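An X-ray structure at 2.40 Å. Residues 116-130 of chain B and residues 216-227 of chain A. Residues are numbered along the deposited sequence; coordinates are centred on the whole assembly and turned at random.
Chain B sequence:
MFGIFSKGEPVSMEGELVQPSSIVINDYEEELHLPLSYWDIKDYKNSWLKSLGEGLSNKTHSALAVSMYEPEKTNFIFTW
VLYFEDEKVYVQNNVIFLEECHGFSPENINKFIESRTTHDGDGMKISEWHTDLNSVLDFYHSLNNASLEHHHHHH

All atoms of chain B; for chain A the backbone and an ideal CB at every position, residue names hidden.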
ATOM      1  N   ARG B 116      -6.387  -8.211 -13.055  1.00 45.97           N
ATOM      2  CA  ARG B 116      -7.068  -6.993 -12.639  1.00 45.74           C
ATOM      3  C   ARG B 116      -8.571  -7.163 -12.535  1.00 44.99           C
ATOM      4  O   ARG B 116      -9.187  -7.750 -13.415  1.00 42.87           O
ATOM      5  CB  ARG B 116      -6.764  -5.876 -13.643  1.00 43.36           C
ATOM      6  CG  ARG B 116      -7.631  -4.632 -13.505  1.00 40.71           C
ATOM      7  CD  ARG B 116      -7.141  -3.549 -14.471  1.00 43.35           C
ATOM      8  NE  ARG B 116      -8.017  -2.381 -14.494  1.00 35.13           N
ATOM      9  CZ  ARG B 116      -8.803  -2.054 -15.515  1.00 43.08           C
ATOM     10  NH1 ARG B 116      -8.831  -2.806 -16.611  1.00 34.77           N
ATOM     11  NH2 ARG B 116      -9.570  -0.975 -15.433  1.00 34.19           N
ATOM     12  N   THR B 117      -9.155  -6.620 -11.468  1.00 47.97           N
ATOM     13  CA  THR B 117     -10.602  -6.470 -11.364  1.00 36.44           C
ATOM     14  C   THR B 117     -11.002  -5.036 -11.010  1.00 45.42           C
ATOM     15  O   THR B 117     -10.232  -4.276 -10.399  1.00 41.78           O
ATOM     16  CB  THR B 117     -11.215  -7.415 -10.307  1.00 47.59           C
ATOM     17  OG1 THR B 117     -10.745  -7.051  -8.998  1.00 39.74           O
ATOM     18  CG2 THR B 117     -10.866  -8.877 -10.613  1.00 39.48           C
ATOM     19  N   THR B 118     -12.224  -4.678 -11.378  1.00 38.96           N
ATOM     20  CA  THR B 118     -12.744  -3.351 -11.087  1.00 41.57           C
ATOM     21  C   THR B 118     -13.813  -3.293  -9.976  1.00 41.06           C
ATOM     22  O   THR B 118     -14.072  -2.223  -9.428  1.00 51.24           O
ATOM     23  CB  THR B 118     -13.284  -2.694 -12.359  1.00 37.92           C
ATOM     24  OG1 THR B 118     -14.305  -3.526 -12.917  1.00 50.16           O
ATOM     25  CG2 THR B 118     -12.152  -2.510 -13.368  1.00 36.81           C
ATOM     26  N   HIS B 119     -14.432  -4.424  -9.652  1.00 39.37           N
ATOM     27  CA  HIS B 119     -15.403  -4.491  -8.553  1.00 46.48           C
ATOM     28  C   HIS B 119     -15.239  -5.838  -7.858  1.00 45.09           C
ATOM     29  O   HIS B 119     -14.888  -6.815  -8.508  1.00 49.75           O
ATOM     30  CB  HIS B 119     -16.852  -4.332  -9.061  1.00 46.87           C
ATOM     31  CG  HIS B 119     -17.047  -3.188 -10.013  1.00 55.42           C
ATOM     32  ND1 HIS B 119     -16.829  -3.304 -11.372  1.00 58.52           N
ATOM     33  CD2 HIS B 119     -17.437  -1.908  -9.804  1.00 53.85           C
ATOM     34  CE1 HIS B 119     -17.076  -2.143 -11.958  1.00 50.99           C
ATOM     35  NE2 HIS B 119     -17.450  -1.281 -11.029  1.00 49.38           N
ATOM     36  N   ASP B 120     -15.474  -5.907  -6.547  1.00 44.67           N
ATOM     37  CA  ASP B 120     -15.346  -7.185  -5.851  1.00 42.96           C
ATOM     38  C   ASP B 120     -16.636  -7.986  -5.903  1.00 45.63           C
ATOM     39  O   ASP B 120     -17.598  -7.593  -6.564  1.00 46.47           O
ATOM     40  CB  ASP B 120     -14.816  -7.050  -4.411  1.00 42.57           C
ATOM     41  CG  ASP B 120     -15.699  -6.186  -3.501  1.00 46.35           C
ATOM     42  OD1 ASP B 120     -15.145  -5.629  -2.530  1.00 47.93           O
ATOM     43  OD2 ASP B 120     -16.920  -6.055  -3.720  1.00 47.91           O
ATOM     44  N   GLY B 121     -16.649  -9.112  -5.200  1.00 47.27           N
ATOM     45  CA  GLY B 121     -17.769 -10.031  -5.256  1.00 50.14           C
ATOM     46  C   GLY B 121     -19.031  -9.451  -4.659  1.00 60.07           C
ATOM     47  O   GLY B 121     -20.134  -9.973  -4.890  1.00 53.53           O
ATOM     48  N   ASP B 122     -18.864  -8.379  -3.888  1.00 49.68           N
ATOM     49  CA  ASP B 122     -19.980  -7.727  -3.216  1.00 50.69           C
ATOM     50  C   ASP B 122     -20.492  -6.568  -4.056  1.00 49.96           C
ATOM     51  O   ASP B 122     -21.524  -5.983  -3.745  1.00 51.06           O
ATOM     52  CB  ASP B 122     -19.572  -7.205  -1.833  1.00 50.13           C
ATOM     53  CG  ASP B 122     -19.148  -8.315  -0.869  1.00 55.76           C
ATOM     54  OD1 ASP B 122     -19.795  -9.383  -0.827  1.00 53.85           O
ATOM     55  OD2 ASP B 122     -18.156  -8.103  -0.131  1.00 53.66           O
ATOM     56  N   GLY B 123     -19.766  -6.239  -5.118  1.00 48.36           N
ATOM     57  CA  GLY B 123     -20.123  -5.120  -5.968  1.00 47.94           C
ATOM     58  C   GLY B 123     -19.457  -3.792  -5.639  1.00 46.00           C
ATOM     59  O   GLY B 123     -19.807  -2.764  -6.216  1.00 46.07           O
HETATM   60  N   MSE B 124     -18.505  -3.795  -4.710  1.00 44.67           N
HETATM   61  CA  MSE B 124     -17.851  -2.553  -4.313  1.00 44.29           C
HETATM   62  C   MSE B 124     -16.786  -2.155  -5.331  1.00 44.76           C
HETATM   63  O   MSE B 124     -16.015  -2.999  -5.794  1.00 41.08           O
HETATM   64  CB  MSE B 124     -17.227  -2.699  -2.928  1.00 48.68           C
HETATM   65  CG  MSE B 124     -18.241  -2.815  -1.809  1.00 44.89           C
HETATM   66 SE   MSE B 124     -19.164  -1.114  -1.571  1.00 53.97          SE
HETATM   67  CE  MSE B 124     -17.648  -0.073  -0.889  1.00 44.00           C
ATOM     68  N   LYS B 125     -16.756  -0.878  -5.699  1.00 40.91           N
ATOM     69  CA  LYS B 125     -15.749  -0.415  -6.635  1.00 39.34           C
ATOM     70  C   LYS B 125     -14.358  -0.572  -6.030  1.00 50.59           C
ATOM     71  O   LYS B 125     -14.115  -0.178  -4.893  1.00 37.42           O
ATOM     72  CB  LYS B 125     -15.991   1.032  -7.047  1.00 47.32           C
ATOM     73  CG  LYS B 125     -14.859   1.608  -7.881  1.00 46.50           C
ATOM     74  CD  LYS B 125     -15.047   3.090  -8.125  1.00 47.41           C
ATOM     75  CE  LYS B 125     -13.818   3.697  -8.783  1.00 46.35           C
ATOM     76  NZ  LYS B 125     -14.115   5.061  -9.284  1.00 58.77           N
ATOM     77  N   ILE B 126     -13.460  -1.191  -6.783  1.00 36.32           N
ATOM     78  CA  ILE B 126     -12.065  -1.248  -6.388  1.00 40.36           C
ATOM     79  C   ILE B 126     -11.461   0.111  -6.708  1.00 40.05           C
ATOM     80  O   ILE B 126     -11.658   0.635  -7.802  1.00 41.58           O
ATOM     81  CB  ILE B 126     -11.309  -2.328  -7.166  1.00 40.37           C
ATOM     82  CG1 ILE B 126     -12.020  -3.681  -7.021  1.00 44.18           C
ATOM     83  CG2 ILE B 126      -9.848  -2.403  -6.715  1.00 32.42           C
ATOM     84  CD1 ILE B 126     -11.916  -4.237  -5.657  1.00 36.11           C
ATOM     85  N   SER B 127     -10.756   0.698  -5.752  1.00 37.94           N
ATOM     86  CA  SER B 127     -10.127   1.983  -6.006  1.00 32.47           C
ATOM     87  C   SER B 127      -9.113   1.839  -7.140  1.00 37.21           C
ATOM     88  O   SER B 127      -8.373   0.865  -7.200  1.00 39.82           O
ATOM     89  CB  SER B 127      -9.462   2.517  -4.739  1.00 33.52           C
ATOM     90  OG  SER B 127     -10.409   2.863  -3.736  1.00 37.67           O
ATOM     91  N   GLU B 128      -9.091   2.807  -8.048  1.00 33.56           N
ATOM     92  CA  GLU B 128      -8.222   2.730  -9.219  1.00 34.34           C
ATOM     93  C   GLU B 128      -7.875   4.114  -9.779  1.00 32.40           C
ATOM     94  O   GLU B 128      -8.712   5.013  -9.828  1.00 37.32           O
ATOM     95  CB  GLU B 128      -8.883   1.874 -10.311  1.00 30.68           C
ATOM     96  CG  GLU B 128      -7.954   1.501 -11.454  1.00 29.74           C
ATOM     97  CD  GLU B 128      -8.600   0.542 -12.451  1.00 31.95           C
ATOM     98  OE1 GLU B 128      -9.440   0.994 -13.256  1.00 42.61           O
ATOM     99  OE2 GLU B 128      -8.262  -0.659 -12.430  1.00 33.14           O
ATOM    100  N   TRP B 129      -6.636   4.279 -10.210  1.00 32.04           N
ATOM    101  CA  TRP B 129      -6.218   5.525 -10.840  1.00 30.68           C
ATOM    102  C   TRP B 129      -5.533   5.163 -12.159  1.00 36.85           C
ATOM    103  O   TRP B 129      -5.237   3.993 -12.408  1.00 36.53           O
ATOM    104  CB  TRP B 129      -5.244   6.279  -9.922  1.00 27.98           C
ATOM    105  CG  TRP B 129      -5.831   6.714  -8.585  1.00 39.77           C
ATOM    106  CD1 TRP B 129      -6.244   7.973  -8.245  1.00 37.07           C
ATOM    107  CD2 TRP B 129      -6.047   5.898  -7.421  1.00 26.82           C
ATOM    108  NE1 TRP B 129      -6.712   7.990  -6.951  1.00 39.65           N
ATOM    109  CE2 TRP B 129      -6.595   6.733  -6.420  1.00 35.95           C
ATOM    110  CE3 TRP B 129      -5.830   4.552  -7.127  1.00 27.78           C
ATOM    111  CZ2 TRP B 129      -6.932   6.260  -5.146  1.00 35.10           C
ATOM    112  CZ3 TRP B 129      -6.174   4.079  -5.862  1.00 36.58           C
ATOM    113  CH2 TRP B 129      -6.712   4.935  -4.884  1.00 34.84           C
ATOM    114  N   HIS B 130      -5.261   6.149 -13.005  1.00 31.31           N
ATOM    115  CA  HIS B 130      -4.553   5.831 -14.227  1.00 33.12           C
ATOM    116  C   HIS B 130      -3.520   6.856 -14.648  1.00 39.43           C
ATOM    117  O   HIS B 130      -3.624   8.033 -14.326  1.00 43.20           O
ATOM    118  CB  HIS B 130      -5.525   5.555 -15.368  1.00 42.98           C
ATOM    119  CG  HIS B 130      -6.333   6.746 -15.777  1.00 45.63           C
ATOM    120  ND1 HIS B 130      -7.533   7.075 -15.179  1.00 48.03           N
ATOM    121  CD2 HIS B 130      -6.131   7.666 -16.750  1.00 40.96           C
ATOM    122  CE1 HIS B 130      -8.026   8.158 -15.754  1.00 52.92           C
ATOM    123  NE2 HIS B 130      -7.198   8.534 -16.715  1.00 49.93           N
TER
ATOM    124  N   UNK A 216      -9.977  -1.625   3.085  1.00 35.45           N
ATOM    125  CA  UNK A 216      -9.619  -2.669   2.136  1.00 36.05           C
ATOM    126  C   UNK A 216     -10.559  -3.863   2.290  1.00 39.85           C
ATOM    127  O   UNK A 216     -10.959  -4.207   3.403  1.00 36.87           O
ATOM    128  CB  UNK A 216      -8.165  -3.101   2.333  1.00 36.05           C
ATOM    129  N   UNK A 217     -10.919  -4.500   1.185  1.00 42.67           N
ATOM    130  CA  UNK A 217     -11.850  -5.623   1.293  1.00 48.08           C
ATOM    131  C   UNK A 217     -11.197  -6.916   1.779  1.00 49.62           C
ATOM    132  O   UNK A 217     -10.003  -6.931   2.093  1.00 46.84           O
ATOM    133  CB  UNK A 217     -12.509  -5.872  -0.065  1.00 48.08           C
ATOM    134  N   UNK A 218     -11.977  -7.995   1.820  1.00 46.74           N
ATOM    135  CA  UNK A 218     -11.537  -9.252   2.417  1.00 44.45           C
ATOM    136  C   UNK A 218     -10.299  -9.797   1.721  1.00 45.36           C
ATOM    137  O   UNK A 218      -9.576 -10.614   2.281  1.00 53.50           O
ATOM    138  CB  UNK A 218     -12.663 -10.287   2.365  1.00 44.45           C
ATOM    139  N   UNK A 219     -10.053  -9.338   0.499  1.00 44.45           N
ATOM    140  CA  UNK A 219      -8.844  -9.718  -0.231  1.00 45.06           C
ATOM    141  C   UNK A 219      -7.773  -8.616  -0.236  1.00 41.12           C
ATOM    142  O   UNK A 219      -6.770  -8.719  -0.930  1.00 47.02           O
ATOM    143  CB  UNK A 219      -9.210 -10.081  -1.671  1.00 45.06           C
ATOM    144  N   UNK A 220      -7.976  -7.566   0.540  1.00 38.05           N
ATOM    145  CA  UNK A 220      -6.986  -6.506   0.603  1.00 40.85           C
ATOM    146  C   UNK A 220      -7.041  -5.522  -0.552  1.00 38.60           C
ATOM    147  O   UNK A 220      -6.121  -4.725  -0.744  1.00 36.22           O
ATOM    148  CB  UNK A 220      -5.588  -7.125   0.664  1.00 40.85           C
ATOM    149  N   UNK A 221      -8.106  -5.584  -1.343  1.00 37.55           N
ATOM    150  CA  UNK A 221      -8.317  -4.577  -2.378  1.00 33.93           C
ATOM    151  C   UNK A 221      -8.859  -3.317  -1.709  1.00 36.54           C
ATOM    152  O   UNK A 221      -9.761  -3.400  -0.866  1.00 43.49           O
ATOM    153  CB  UNK A 221      -9.271  -5.082  -3.462  1.00 33.93           C
ATOM    154  N   UNK A 222      -8.318  -2.157  -2.076  1.00 38.92           N
ATOM    155  CA  UNK A 222      -8.825  -0.887  -1.558  1.00 36.44           C
ATOM    156  C   UNK A 222     -10.207  -0.608  -2.112  1.00 42.19           C
ATOM    157  O   UNK A 222     -10.420  -0.648  -3.331  1.00 41.40           O
ATOM    158  CB  UNK A 222      -7.874   0.261  -1.904  1.00 36.44           C
ATOM    159  N   UNK A 223     -11.151  -0.333  -1.220  1.00 39.64           N
ATOM    160  CA  UNK A 223     -12.518  -0.049  -1.648  1.00 38.94           C
ATOM    161  C   UNK A 223     -12.998   1.303  -1.148  1.00 36.31           C
ATOM    162  O   UNK A 223     -14.205   1.525  -0.982  1.00 36.69           O
ATOM    163  CB  UNK A 223     -13.464  -1.147  -1.159  1.00 38.94           C
ATOM    164  N   UNK A 224     -12.041   2.196  -0.898  1.00 33.03           N
ATOM    165  CA  UNK A 224     -12.350   3.601  -0.709  1.00 43.69           C
ATOM    166  C   UNK A 224     -11.670   4.356   0.422  1.00 44.83           C
ATOM    167  O   UNK A 224     -11.122   3.775   1.364  1.00 42.43           O
ATOM    168  CB  UNK A 224     -13.861   3.722  -0.503  1.00 43.69           C
ATOM    169  N   UNK A 225     -11.715   5.681   0.315  1.00 43.20           N
ATOM    170  CA  UNK A 225     -11.336   6.553   1.413  1.00 39.86           C
ATOM    171  C   UNK A 225     -12.624   6.886   2.150  1.00 40.73           C
ATOM    172  O   UNK A 225     -13.626   7.145   1.507  1.00 45.73           O
ATOM    173  CB  UNK A 225     -10.612   7.810   0.928  1.00 39.86           C
ATOM    174  N   UNK A 226     -12.611   6.860   3.482  1.00 39.48           N
ATOM    175  CA  UNK A 226     -13.838   7.021   4.272  1.00 44.12           C
ATOM    176  C   UNK A 226     -13.721   8.080   5.360  1.00 45.78           C
ATOM    177  O   UNK A 226     -12.627   8.321   5.877  1.00 58.27           O
ATOM    178  CB  UNK A 226     -14.219   5.685   4.912  1.00 44.12           C
ATOM    179  N   UNK A 227     -14.846   8.700   5.722  1.00 42.61           N
ATOM    180  CA  UNK A 227     -14.842   9.664   6.830  1.00 47.66           C
ATOM    181  C   UNK A 227     -14.884   8.978   8.196  1.00 49.90           C
ATOM    182  O   UNK A 227     -14.778   7.753   8.280  1.00 54.21           O
ATOM    183  CB  UNK A 227     -16.032  10.617   6.698  1.00 47.66           C
TER

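Position 216 places its ideal CB beyond 5.5 Å of any chain B atom, so this stretch sets no preference; the residue is F216(A).

At 217, CA-to-CB points toward chain B and the ideal CB lies 3.6 Å from D120(B) OD1. A short donor would suit: asparagine, serine or threonine. The deposited N217(A) sends ND2 to D120(B) OD1 at 2.8 Å, almost linear at 178°. N217(A) OD1 accepts from the backbone N of 221 at 2.8 Å, and N217(A) OD1 also accepts from the backbone N of 219 at 3.1 Å, bracing a type I turn across 217-220. D120(B) mirrors this: its OD2 accepts from M124(B) N at 2.9 Å and D122(B) N at 3.0 Å, leaving OD1 to meet the partner.

Positions 218 and 219 have no chain B atom near their ideal CB, and many residues would fit; they are S218(A) and K219(A). At 220, phi/psi of 80/12 would jam a CB against the preceding carbonyl O, which calls for glycine, and G220(A) is found.

Position 221 points toward chain B, its ideal CB 3.5 Å from I126(B) CD1, with the T117(B) hydroxyl farther out. An aliphatic stem would suit the first, and a long side chain with a polar end could reach the second. K221(A) does both: its CB packs 3.5 Å from I126(B) CD1, and its NZ donates to T117(B) OG1 at 3.2 Å.

At 222 the backbone O accepts from S127(B) N at 2.8 Å and 175°, whatever the side chain. CA-to-CB points sideways, the ideal CB 4.0 Å from S127(B) CB, with the W129(B) indole beyond; a long or flat group would suit. R222(A) is extended (t, t, t), its CG 3.4 Å from S127(B) OG. Its CZ lies 3.5 Å from W129(B) CH2, the indole's edge meeting the guanidinium face, while NH2 donates to the OG1 of 225 at 3.2 Å.

Position 223 has its ideal CB 3.9 Å from K125(B) O and 4.3 Å from M124(B) CE, favouring an aliphatic group such as valine, isoleucine or leucine. I223(A) places CG2 4.1 Å from M124(B) CB and 4.2 Å from I126(B) CD1.

At 224, phi/psi of 136/163 again demands glycine. G224(A) N is 3.3 Å from S127(B) OG, but the angle is too poor for a hydrogen bond.

Position 225 faces no chain B atom; T225(A) is the acceptor for R222(A). The CB of 226 is also remote, so only a long side chain could reach chain B: Y226(A) brings OH 3.3 Å from M124(B) CE and donates to I223(A) O at 2.8 Å. Position 227 has no chain B atom within 5.5 Å of its ideal CB, so this stretch sets no preference; the residue is D227(A).

Chain A 216-227: FNSKGKRIGTYD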
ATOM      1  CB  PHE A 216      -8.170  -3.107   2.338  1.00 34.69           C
ATOM      2  CG  PHE A 216      -7.174  -1.991   2.199  1.00 29.82           C
ATOM      3  CD1 PHE A 216      -6.480  -1.807   1.018  1.00 35.52           C
ATOM      4  CD2 PHE A 216      -6.936  -1.123   3.249  1.00 32.80           C
ATOM      5  CE1 PHE A 216      -5.560  -0.778   0.887  1.00 30.23           C
ATOM      6  CE2 PHE A 216      -6.011  -0.096   3.130  1.00 38.87           C
ATOM      7  CZ  PHE A 216      -5.323   0.073   1.946  1.00 36.69           C
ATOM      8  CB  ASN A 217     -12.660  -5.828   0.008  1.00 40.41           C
ATOM      9  CG  ASN A 217     -11.839  -6.379  -1.134  1.00 42.55           C
ATOM     10  OD1 ASN A 217     -10.664  -6.709  -0.983  1.00 46.61           O
ATOM     11  ND2 ASN A 217     -12.469  -6.492  -2.295  1.00 45.08           N
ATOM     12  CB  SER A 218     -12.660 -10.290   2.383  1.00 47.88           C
ATOM     13  OG  SER A 218     -12.945 -10.671   1.052  1.00 48.92           O
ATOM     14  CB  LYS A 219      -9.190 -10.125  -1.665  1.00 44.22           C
ATOM     15  CG  LYS A 219      -9.833 -11.501  -1.785  1.00 55.01           C
ATOM     16  CD  LYS A 219     -10.739 -11.573  -3.014  1.00 66.82           C
ATOM     17  CE  LYS A 219     -11.052 -13.010  -3.417  1.00 73.63           C
ATOM     18  NZ  LYS A 219     -11.644 -13.756  -2.279  1.00 81.20           N
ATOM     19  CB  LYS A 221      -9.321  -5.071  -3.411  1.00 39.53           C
ATOM     20  CG  LYS A 221      -8.992  -6.409  -4.044  1.00 51.12           C
ATOM     21  CD  LYS A 221      -8.131  -6.257  -5.289  1.00 49.05           C
ATOM     22  CE  LYS A 221      -7.993  -7.588  -6.008  1.00 45.98           C
ATOM     23  NZ  LYS A 221      -9.320  -8.147  -6.360  1.00 55.26           N
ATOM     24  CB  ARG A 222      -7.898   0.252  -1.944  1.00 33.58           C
ATOM     25  CG  ARG A 222      -8.269   1.615  -1.373  1.00 35.39           C
ATOM     26  CD  ARG A 222      -7.074   2.566  -1.506  1.00 34.72           C
ATOM     27  NE  ARG A 222      -7.431   3.976  -1.374  1.00 37.15           N
ATOM     28  CZ  ARG A 222      -6.541   4.971  -1.355  1.00 39.16           C
ATOM     29  NH1 ARG A 222      -5.239   4.702  -1.451  1.00 29.86           N
ATOM     30  NH2 ARG A 222      -6.951   6.233  -1.242  1.00 28.68           N
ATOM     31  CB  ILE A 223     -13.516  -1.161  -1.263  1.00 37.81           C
ATOM     32  CG1 ILE A 223     -13.430  -1.481   0.227  1.00 37.44           C
ATOM     33  CG2 ILE A 223     -13.271  -2.407  -2.099  1.00 35.89           C
ATOM     34  CD1 ILE A 223     -14.546  -2.435   0.713  1.00 43.75           C
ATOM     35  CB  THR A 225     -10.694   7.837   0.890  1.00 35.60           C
ATOM     36  OG1 THR A 225      -9.411   7.532   0.322  1.00 40.70           O
ATOM     37  CG2 THR A 225     -10.525   8.841   2.026  1.00 34.98           C
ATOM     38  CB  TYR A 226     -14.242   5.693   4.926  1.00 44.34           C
ATOM     39  CG  TYR A 226     -14.703   4.646   3.938  1.00 50.01           C
ATOM     40  CD1 TYR A 226     -16.050   4.299   3.837  1.00 48.31           C
ATOM     41  CD2 TYR A 226     -13.794   4.007   3.101  1.00 34.56           C
ATOM     42  CE1 TYR A 226     -16.474   3.339   2.923  1.00 45.71           C
ATOM     43  CE2 TYR A 226     -14.202   3.064   2.202  1.00 40.56           C
ATOM     44  CZ  TYR A 226     -15.544   2.728   2.108  1.00 45.30           C
ATOM     45  OH  TYR A 226     -15.932   1.779   1.193  1.00 46.93           O
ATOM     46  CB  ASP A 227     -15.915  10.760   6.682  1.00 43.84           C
ATOM     47  CG  ASP A 227     -17.342  10.259   6.881  1.00 53.42           C
ATOM     48  OD1 ASP A 227     -18.251  10.932   6.352  1.00 59.01           O
ATOM     49  OD2 ASP A 227     -17.580   9.236   7.563  1.00 52.25           O
TER
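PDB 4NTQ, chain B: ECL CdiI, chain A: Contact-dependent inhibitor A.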